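Local coordinates for cell surface protein (Putative S-layer protein) (Clostridioides difficile R20291, PDB 5NJL) that is a putative S-layer protein of the cell wall with an extended three-domain fold and shows cell adhesion in vitro, at residues Y98-T112 / V128-I141. Residues are numbered along the deposited sequence; the frame is centred on the assembly and turned at random. Where two conformers were deposited one is given.
With SO4 (sulfate ion), chain L; SO4 (sulfate ion), chain U.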
ATOM      1  N   TYR A  98      -4.769  12.161 -12.129  1.00 28.10           N
ATOM      2  CA  TYR A  98      -3.825  13.249 -11.852  1.00 28.25           C
ATOM      3  C   TYR A  98      -3.599  13.294 -10.344  1.00 30.14           C
ATOM      4  O   TYR A  98      -4.546  13.422  -9.581  1.00 28.90           O
ATOM      5  CB  TYR A  98      -4.368  14.594 -12.379  1.00 26.75           C
ATOM      6  CG  TYR A  98      -4.667  14.542 -13.870  1.00 26.56           C
ATOM      7  CD1 TYR A  98      -3.635  14.571 -14.792  1.00 26.19           C
ATOM      8  CD2 TYR A  98      -5.970  14.410 -14.340  1.00 24.22           C
ATOM      9  CE1 TYR A  98      -3.887  14.515 -16.144  1.00 27.03           C
ATOM     10  CE2 TYR A  98      -6.238  14.360 -15.680  1.00 24.51           C
ATOM     11  CZ  TYR A  98      -5.201  14.396 -16.583  1.00 25.90           C
ATOM     12  OH  TYR A  98      -5.433  14.291 -17.902  1.00 26.10           O
ATOM     13  N   GLU A  99      -2.353  13.166  -9.906  1.00 31.26           N
ATOM     14  CA  GLU A  99      -2.053  13.067  -8.470  1.00 34.74           C
ATOM     15  C   GLU A  99      -1.523  14.354  -7.889  1.00 34.09           C
ATOM     16  O   GLU A  99      -1.614  14.560  -6.691  1.00 32.16           O
ATOM     17  CB  GLU A  99      -1.072  11.916  -8.221  1.00 42.56           C
ATOM     18  CG  GLU A  99      -1.735  10.574  -8.499  1.00 46.84           C
ATOM     19  CD  GLU A  99      -0.852   9.366  -8.242  1.00 54.64           C
ATOM     20  OE1 GLU A  99       0.387   9.462  -8.383  1.00 60.01           O
ATOM     21  OE2 GLU A  99      -1.418   8.302  -7.911  1.00 62.45           O
ATOM     22  N   ASN A 100      -1.004  15.243  -8.733  1.00 31.99           N
ATOM     23  CA  ASN A 100      -0.424  16.485  -8.248  1.00 34.75           C
ATOM     24  C   ASN A 100      -0.396  17.549  -9.348  1.00 32.78           C
ATOM     25  O   ASN A 100      -0.705  17.270 -10.510  1.00 31.95           O
ATOM     26  CB  ASN A 100       1.002  16.203  -7.737  1.00 36.48           C
ATOM     27  CG  ASN A 100       1.827  15.446  -8.733  1.00 37.07           C
ATOM     28  OD1 ASN A 100       1.893  15.809  -9.903  1.00 37.23           O
ATOM     29  ND2 ASN A 100       2.448  14.373  -8.288  1.00 39.32           N
ATOM     30  N   SER A 101      -0.006  18.754  -8.964  1.00 32.37           N
ATOM     31  CA  SER A 101       0.104  19.890  -9.872  1.00 33.91           C
ATOM     32  C   SER A 101       0.964  19.617 -11.090  1.00 33.72           C
ATOM     33  O   SER A 101       0.586  20.011 -12.205  1.00 34.68           O
ATOM     34  CB  SER A 101       0.603  21.122  -9.111  1.00 35.33           C
ATOM     35  OG  SER A 101      -0.350  21.485  -8.101  1.00 36.84           O
ATOM     36  N   ALA A 102       2.071  18.892 -10.912  1.00 33.86           N
ATOM     37  CA  ALA A 102       2.972  18.536 -12.025  1.00 33.64           C
ATOM     38  C   ALA A 102       2.326  17.644 -13.093  1.00 32.00           C
ATOM     39  O   ALA A 102       2.635  17.772 -14.278  1.00 30.14           O
ATOM     40  CB  ALA A 102       4.251  17.875 -11.502  1.00 36.46           C
ATOM     41  N   ASP A 103       1.458  16.731 -12.679  1.00 29.27           N
ATOM     42  CA  ASP A 103       0.705  15.911 -13.609  1.00 29.35           C
ATOM     43  C   ASP A 103      -0.242  16.757 -14.491  1.00 25.62           C
ATOM     44  O   ASP A 103      -0.379  16.492 -15.684  1.00 27.19           O
ATOM     45  CB  ASP A 103      -0.154  14.877 -12.858  1.00 30.68           C
ATOM     46  CG  ASP A 103       0.659  13.750 -12.217  1.00 35.37           C
ATOM     47  OD1 ASP A 103       1.833  13.538 -12.592  1.00 35.25           O
ATOM     48  OD2 ASP A 103       0.078  13.047 -11.355  1.00 32.89           O
ATOM     49  N   LEU A 104      -0.901  17.744 -13.899  1.00 27.77           N
ATOM     50  CA  LEU A 104      -1.792  18.634 -14.662  1.00 28.55           C
ATOM     51  C   LEU A 104      -0.985  19.490 -15.650  1.00 30.60           C
ATOM     52  O   LEU A 104      -1.351  19.632 -16.809  1.00 27.09           O
ATOM     53  CB  LEU A 104      -2.604  19.529 -13.755  1.00 26.85           C
ATOM     54  CG  LEU A 104      -3.555  18.802 -12.811  1.00 28.17           C
ATOM     55  CD1 LEU A 104      -4.114  19.782 -11.813  1.00 29.53           C
ATOM     56  CD2 LEU A 104      -4.679  18.109 -13.546  1.00 27.61           C
ATOM     57  N   SER A 105       0.139  20.018 -15.179  1.00 30.66           N
ATOM     58  CA  SER A 105       1.021  20.803 -15.991  1.00 31.01           C
ATOM     59  C   SER A 105       1.583  20.018 -17.159  1.00 30.65           C
ATOM     60  O   SER A 105       1.597  20.525 -18.286  1.00 28.92           O
ATOM     61  CB  SER A 105       2.166  21.331 -15.113  1.00 35.18           C
ATOM     62  OG  SER A 105       2.923  22.220 -15.871  1.00 38.49           O
ATOM     63  N   ALA A 106       2.033  18.778 -16.915  1.00 28.81           N
ATOM     64  CA  ALA A 106       2.493  17.876 -17.986  1.00 30.17           C
ATOM     65  C   ALA A 106       1.429  17.584 -19.031  1.00 29.26           C
ATOM     66  O   ALA A 106       1.720  17.521 -20.228  1.00 29.12           O
ATOM     67  CB  ALA A 106       2.990  16.546 -17.411  1.00 33.26           C
ATOM     68  N   GLU A 107       0.193  17.393 -18.585  1.00 26.79           N
ATOM     69  CA  GLU A 107      -0.894  17.117 -19.509  1.00 26.53           C
ATOM     70  C   GLU A 107      -1.175  18.309 -20.436  1.00 24.65           C
ATOM     71  O   GLU A 107      -1.386  18.115 -21.633  1.00 28.20           O
ATOM     72  CB  GLU A 107      -2.169  16.767 -18.728  1.00 27.89           C
ATOM     73  CG  GLU A 107      -3.302  16.252 -19.594  1.00 30.52           C
ATOM     74  CD  GLU A 107      -3.034  14.879 -20.181  1.00 34.31           C
ATOM     75  OE1 GLU A 107      -3.359  13.857 -19.532  1.00 34.48           O
ATOM     76  OE2 GLU A 107      -2.525  14.828 -21.303  1.00 37.21           O
ATOM     77  N   ALA A 108      -1.197  19.518 -19.884  1.00 25.46           N
ATOM     78  CA  ALA A 108      -1.353  20.739 -20.679  1.00 26.72           C
ATOM     79  C   ALA A 108      -0.292  20.806 -21.775  1.00 28.72           C
ATOM     80  O   ALA A 108      -0.613  21.051 -22.937  1.00 26.76           O
ATOM     81  CB  ALA A 108      -1.298  21.973 -19.790  1.00 26.65           C
ATOM     82  N   ASN A 109       0.959  20.534 -21.398  1.00 29.18           N
ATOM     83  CA  ASN A 109       2.059  20.506 -22.373  0.60 30.26           C
ATOM     84  C   ASN A 109       1.876  19.436 -23.412  1.00 29.64           C
ATOM     85  O   ASN A 109       2.075  19.687 -24.604  1.00 32.13           O
ATOM     86  CB  ASN A 109       3.406  20.325 -21.686  0.60 32.04           C
ATOM     87  CG  ASN A 109       3.817  21.533 -20.879  0.60 32.70           C
ATOM     88  OD1 ASN A 109       3.447  22.665 -21.190  0.60 34.29           O
ATOM     89  ND2 ASN A 109       4.614  21.299 -19.843  0.60 35.53           N
ATOM     90  N   SER A 110       1.473  18.242 -22.987  1.00 29.20           N
ATOM     91  CA  SER A 110       1.254  17.147 -23.919  1.00 30.94           C
ATOM     92  C   SER A 110       0.132  17.431 -24.924  1.00 30.23           C
ATOM     93  O   SER A 110       0.281  17.203 -26.136  1.00 28.51           O
ATOM     94  CB  SER A 110       0.934  15.859 -23.156  1.00 33.91           C
ATOM     95  OG  SER A 110       0.516  14.861 -24.066  1.00 36.63           O
ATOM     96  N   ILE A 111      -1.003  17.914 -24.421  1.00 27.35           N
ATOM     97  CA  ILE A 111      -2.126  18.259 -25.299  1.00 29.45           C
ATOM     98  C   ILE A 111      -1.740  19.369 -26.299  1.00 28.05           C
ATOM     99  O   ILE A 111      -2.045  19.269 -27.502  1.00 30.21           O
ATOM    100  CB  ILE A 111      -3.377  18.666 -24.496  1.00 28.73           C
ATOM    101  CG1 ILE A 111      -3.926  17.440 -23.738  1.00 29.36           C
ATOM    102  CG2 ILE A 111      -4.452  19.213 -25.440  1.00 30.18           C
ATOM    103  CD1 ILE A 111      -4.976  17.782 -22.686  1.00 29.78           C
ATOM    104  N   THR A 112      -1.062  20.392 -25.804  1.00 28.42           N
ATOM    105  CA  THR A 112      -0.639  21.526 -26.642  1.00 30.19           C
ATOM    106  C   THR A 112       0.263  21.003 -27.785  1.00 32.77           C
ATOM    107  O   THR A 112       0.074  21.355 -28.951  1.00 31.66           O
ATOM    108  CB  THR A 112       0.064  22.579 -25.774  1.00 28.74           C
ATOM    109  OG1 THR A 112      -0.853  23.064 -24.796  1.00 29.19           O
ATOM    110  CG2 THR A 112       0.600  23.752 -26.583  1.00 30.71           C
ATOM    111  N   VAL A 128      -7.814  23.217 -30.375  1.00 24.43           N
ATOM    112  CA  VAL A 128      -7.664  22.829 -28.959  1.00 23.95           C
ATOM    113  C   VAL A 128      -6.682  23.752 -28.308  1.00 24.03           C
ATOM    114  O   VAL A 128      -5.592  24.004 -28.856  1.00 24.06           O
ATOM    115  CB  VAL A 128      -7.153  21.369 -28.807  1.00 24.30           C
ATOM    116  CG1 VAL A 128      -6.993  21.003 -27.333  1.00 25.52           C
ATOM    117  CG2 VAL A 128      -8.114  20.405 -29.463  1.00 25.90           C
ATOM    118  N   LYS A 129      -7.050  24.255 -27.136  1.00 22.63           N
ATOM    119  CA  LYS A 129      -6.119  24.886 -26.239  1.00 24.02           C
ATOM    120  C   LYS A 129      -6.144  24.175 -24.917  1.00 25.14           C
ATOM    121  O   LYS A 129      -7.204  23.745 -24.453  1.00 22.23           O
ATOM    122  CB  LYS A 129      -6.494  26.337 -25.987  1.00 26.21           C
ATOM    123  CG  LYS A 129      -6.541  27.209 -27.212  1.00 30.82           C
ATOM    124  CD  LYS A 129      -5.181  27.667 -27.621  1.00 34.54           C
ATOM    125  CE  LYS A 129      -5.302  28.839 -28.572  1.00 36.03           C
ATOM    126  NZ  LYS A 129      -3.949  29.097 -29.077  1.00 43.45           N
ATOM    127  N   ALA A 130      -4.985  24.053 -24.282  1.00 24.09           N
ATOM    128  CA  ALA A 130      -4.953  23.427 -22.977  1.00 24.31           C
ATOM    129  C   ALA A 130      -4.057  24.241 -22.103  1.00 24.94           C
ATOM    130  O   ALA A 130      -2.905  24.507 -22.478  1.00 27.95           O
ATOM    131  CB  ALA A 130      -4.455  21.999 -23.077  1.00 25.85           C
ATOM    132  N   SER A 131      -4.558  24.608 -20.938  1.00 23.49           N
ATOM    133  CA  SER A 131      -3.884  25.548 -20.048  1.00 25.76           C
ATOM    134  C   SER A 131      -3.768  24.955 -18.654  1.00 26.90           C
ATOM    135  O   SER A 131      -4.732  24.393 -18.155  1.00 26.84           O
ATOM    136  CB  SER A 131      -4.667  26.865 -19.961  1.00 26.63           C
ATOM    137  OG  SER A 131      -4.934  27.467 -21.228  1.00 26.14           O
ATOM    138  N   TYR A 132      -2.601  25.075 -18.013  1.00 27.09           N
ATOM    139  CA  TYR A 132      -2.477  24.736 -16.595  1.00 28.21           C
ATOM    140  C   TYR A 132      -2.488  26.059 -15.835  1.00 29.46           C
ATOM    141  O   TYR A 132      -1.622  26.900 -16.022  1.00 29.48           O
ATOM    142  CB  TYR A 132      -1.240  23.868 -16.243  1.00 32.60           C
ATOM    143  CG  TYR A 132      -1.068  23.816 -14.734  1.00 35.37           C
ATOM    144  CD1 TYR A 132      -2.025  23.210 -13.936  1.00 38.05           C
ATOM    145  CD2 TYR A 132      -0.008  24.479 -14.092  1.00 39.45           C
ATOM    146  CE1 TYR A 132      -1.927  23.202 -12.550  1.00 39.78           C
ATOM    147  CE2 TYR A 132       0.109  24.466 -12.696  1.00 42.78           C
ATOM    148  CZ  TYR A 132      -0.856  23.831 -11.927  1.00 44.18           C
ATOM    149  OH  TYR A 132      -0.791  23.840 -10.537  1.00 47.49           O
ATOM    150  N   ASP A 133      -3.527  26.265 -15.048  1.00 30.91           N
ATOM    151  CA  ASP A 133      -3.684  27.460 -14.251  1.00 35.13           C
ATOM    152  C   ASP A 133      -3.017  27.165 -12.916  1.00 38.68           C
ATOM    153  O   ASP A 133      -3.563  26.414 -12.101  1.00 35.38           O
ATOM    154  CB  ASP A 133      -5.156  27.809 -14.090  1.00 35.48           C
ATOM    155  CG  ASP A 133      -5.376  29.179 -13.433  1.00 38.19           C
ATOM    156  OD1 ASP A 133      -4.843  29.428 -12.329  1.00 42.00           O
ATOM    157  OD2 ASP A 133      -6.100  30.002 -14.005  1.00 43.16           O
ATOM    158  N   SER A 134      -1.815  27.735 -12.737  1.00 37.24           N
ATOM    159  CA  SER A 134      -1.002  27.577 -11.518  1.00 44.61           C
ATOM    160  C   SER A 134      -1.713  28.016 -10.262  1.00 41.30           C
ATOM    161  O   SER A 134      -1.502  27.446  -9.204  1.00 45.68           O
ATOM    162  CB  SER A 134       0.282  28.410 -11.613  1.00 45.86           C
ATOM    163  OG  SER A 134       1.072  28.016 -12.711  1.00 50.65           O
ATOM    164  N   ALA A 135      -2.535  29.046 -10.380  1.00 42.61           N
ATOM    165  CA  ALA A 135      -3.206  29.624  -9.226  1.00 46.70           C
ATOM    166  C   ALA A 135      -4.347  28.751  -8.721  1.00 48.64           C
ATOM    167  O   ALA A 135      -4.430  28.489  -7.522  1.00 47.89           O
ATOM    168  CB  ALA A 135      -3.728  31.006  -9.559  1.00 45.34           C
ATOM    169  N   LYS A 136      -5.242  28.357  -9.630  1.00 46.40           N
ATOM    170  CA  LYS A 136      -6.421  27.524  -9.297  1.00 45.16           C
ATOM    171  C   LYS A 136      -6.088  26.039  -9.176  1.00 40.39           C
ATOM    172  O   LYS A 136      -6.900  25.272  -8.674  1.00 42.01           O
ATOM    173  CB  LYS A 136      -7.495  27.638 -10.374  1.00 48.21           C
ATOM    174  CG  LYS A 136      -8.122  29.006 -10.534  1.00 56.85           C
ATOM    175  CD  LYS A 136      -9.044  29.050 -11.750  1.00 59.26           C
ATOM    176  CE  LYS A 136     -10.211  28.071 -11.646  1.00 65.86           C
ATOM    177  NZ  LYS A 136     -11.222  28.280 -12.723  1.00 65.85           N
ATOM    178  N   ASP A 137      -4.928  25.644  -9.702  1.00 37.52           N
ATOM    179  CA  ASP A 137      -4.503  24.266  -9.748  1.00 37.54           C
ATOM    180  C   ASP A 137      -5.456  23.376 -10.586  1.00 34.39           C
ATOM    181  O   ASP A 137      -5.888  22.306 -10.147  1.00 30.68           O
ATOM    182  CB  ASP A 137      -4.370  23.747  -8.315  1.00 39.61           C
ATOM    183  CG  ASP A 137      -3.353  22.692  -8.181  1.00 39.62           C
ATOM    184  OD1 ASP A 137      -2.520  22.500  -9.090  1.00 41.77           O
ATOM    185  OD2 ASP A 137      -3.390  22.047  -7.124  1.00 47.26           O
ATOM    186  N   LYS A 138      -5.740  23.833 -11.805  1.00 30.81           N
ATOM    187  CA  LYS A 138      -6.628  23.136 -12.736  1.00 28.64           C
ATOM    188  C   LYS A 138      -6.048  23.069 -14.147  1.00 26.79           C
ATOM    189  O   LYS A 138      -5.343  23.989 -14.578  1.00 27.85           O
ATOM    190  CB  LYS A 138      -7.976  23.864 -12.802  1.00 30.63           C
ATOM    191  CG  LYS A 138      -8.734  23.936 -11.480  1.00 34.04           C
ATOM    192  CD  LYS A 138      -9.108  22.570 -10.930  1.00 34.67           C
ATOM    193  CE  LYS A 138      -9.806  22.701  -9.573  1.00 37.43           C
ATOM    194  NZ  LYS A 138     -10.050  21.379  -8.926  1.00 35.12           N
ATOM    195  N   LEU A 139      -6.359  21.989 -14.853  1.00 24.15           N
ATOM    196  CA  LEU A 139      -6.110  21.886 -16.298  1.00 24.20           C
ATOM    197  C   LEU A 139      -7.414  22.345 -16.972  1.00 25.52           C
ATOM    198  O   LEU A 139      -8.482  21.821 -16.659  1.00 24.49           O
ATOM    199  CB  LEU A 139      -5.797  20.450 -16.664  1.00 23.45           C
ATOM    200  CG  LEU A 139      -5.782  20.016 -18.111  1.00 24.28           C
ATOM    201  CD1 LEU A 139      -4.678  20.732 -18.857  1.00 25.64           C
ATOM    202  CD2 LEU A 139      -5.618  18.528 -18.240  1.00 25.24           C
ATOM    203  N   VAL A 140      -7.321  23.334 -17.851  1.00 24.63           N
ATOM    204  CA  VAL A 140      -8.491  23.887 -18.531  1.00 23.62           C
ATOM    205  C   VAL A 140      -8.325  23.613 -20.019  1.00 23.87           C
ATOM    206  O   VAL A 140      -7.389  24.119 -20.669  1.00 23.79           O
ATOM    207  CB  VAL A 140      -8.614  25.380 -18.244  1.00 24.89           C
ATOM    208  CG1 VAL A 140      -9.835  25.991 -18.911  1.00 25.33           C
ATOM    209  CG2 VAL A 140      -8.608  25.639 -16.733  1.00 26.52           C
ATOM    210  N   ILE A 141      -9.245  22.827 -20.557  1.00 22.58           N
ATOM    211  CA  ILE A 141      -9.250  22.465 -21.956  1.00 22.70           C
ATOM    212  C   ILE A 141     -10.342  23.242 -22.674  1.00 23.87           C
ATOM    213  O   ILE A 141     -11.519  23.198 -22.277  1.00 22.80           O
ATOM    214  CB  ILE A 141      -9.426  20.968 -22.087  1.00 25.05           C
ATOM    215  CG1 ILE A 141      -8.206  20.263 -21.441  1.00 26.65           C
ATOM    216  CG2 ILE A 141      -9.533  20.548 -23.548  1.00 25.46           C
ATOM    217  CD1 ILE A 141      -8.462  18.812 -21.177  1.00 30.53           C
TER
HETATM  218  S   SO4 L 411       2.546  13.574  -4.827  1.00100.94           S
HETATM  219  O1  SO4 L 411       3.856  12.878  -4.877  1.00 99.65           O
HETATM  220  O2  SO4 L 411       1.651  13.036  -5.877  1.00 91.01           O
HETATM  221  O3  SO4 L 411       2.748  15.036  -5.005  1.00 94.76           O
HETATM  222  O4  SO4 L 411       1.918  13.328  -3.510  1.00106.43           O
HETATM  223  S   SO4 U 420       1.602  18.926  -5.220  1.00 92.47           S
HETATM  224  O1  SO4 U 420       2.700  18.092  -5.773  1.00 82.43           O
HETATM  225  O2  SO4 U 420       1.297  18.426  -3.857  1.00 89.23           O
HETATM  226  O3  SO4 U 420       2.088  20.329  -5.150  1.00 81.15           O
HETATM  227  O4  SO4 U 420       0.340  18.860  -6.036  1.00 67.86           O
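L139 and Y132 rise from a β-hairpin to meet one side of helix 101-112. The helix packs on the three-stranded antiparallel sheet of its domain, over strands 128-133 and 138-141. It runs nearly antiparallel to the first strand, with the axes 7.1 Å apart. L139 CD1 lies 3.7 Å from A108 CB, and L139 CD2 reaches E107 CG at 3.5 Å. Beyond CG, the carboxylate of E107 turns away and accepts from Y98 OH. The backbones come closest at A108, whose CA is 5.0 Å from A130 CA. Further along, I111 CG2 touches both V128 CG1 and A130 CB, while I111 CD1 meets I141 CD1 at 3.9 Å.

With CG anti to the backbone N (chi1 169°), the Y132 ring lies along the helix toward its N-terminus, and its OH reaches D137. L104 CB approaches CD1 of the ring obliquely, and the S101 carbonyl oxygen stands over one face. Y123 of helix 122-125 touches both I111 and V128. At the hairpin turn, D137 and K138 face D133 in a G1 β-bulge. The bulge places D137 beside the first helical turn. There D137 OD1 accepts hydrogen bonds from two hydroxyls on the same face of its carboxylate, each at 2.6 Å: S101 OG on the syn side, tilted 25° out of the plane, and Y132 OH on the anti side, tilted 31°.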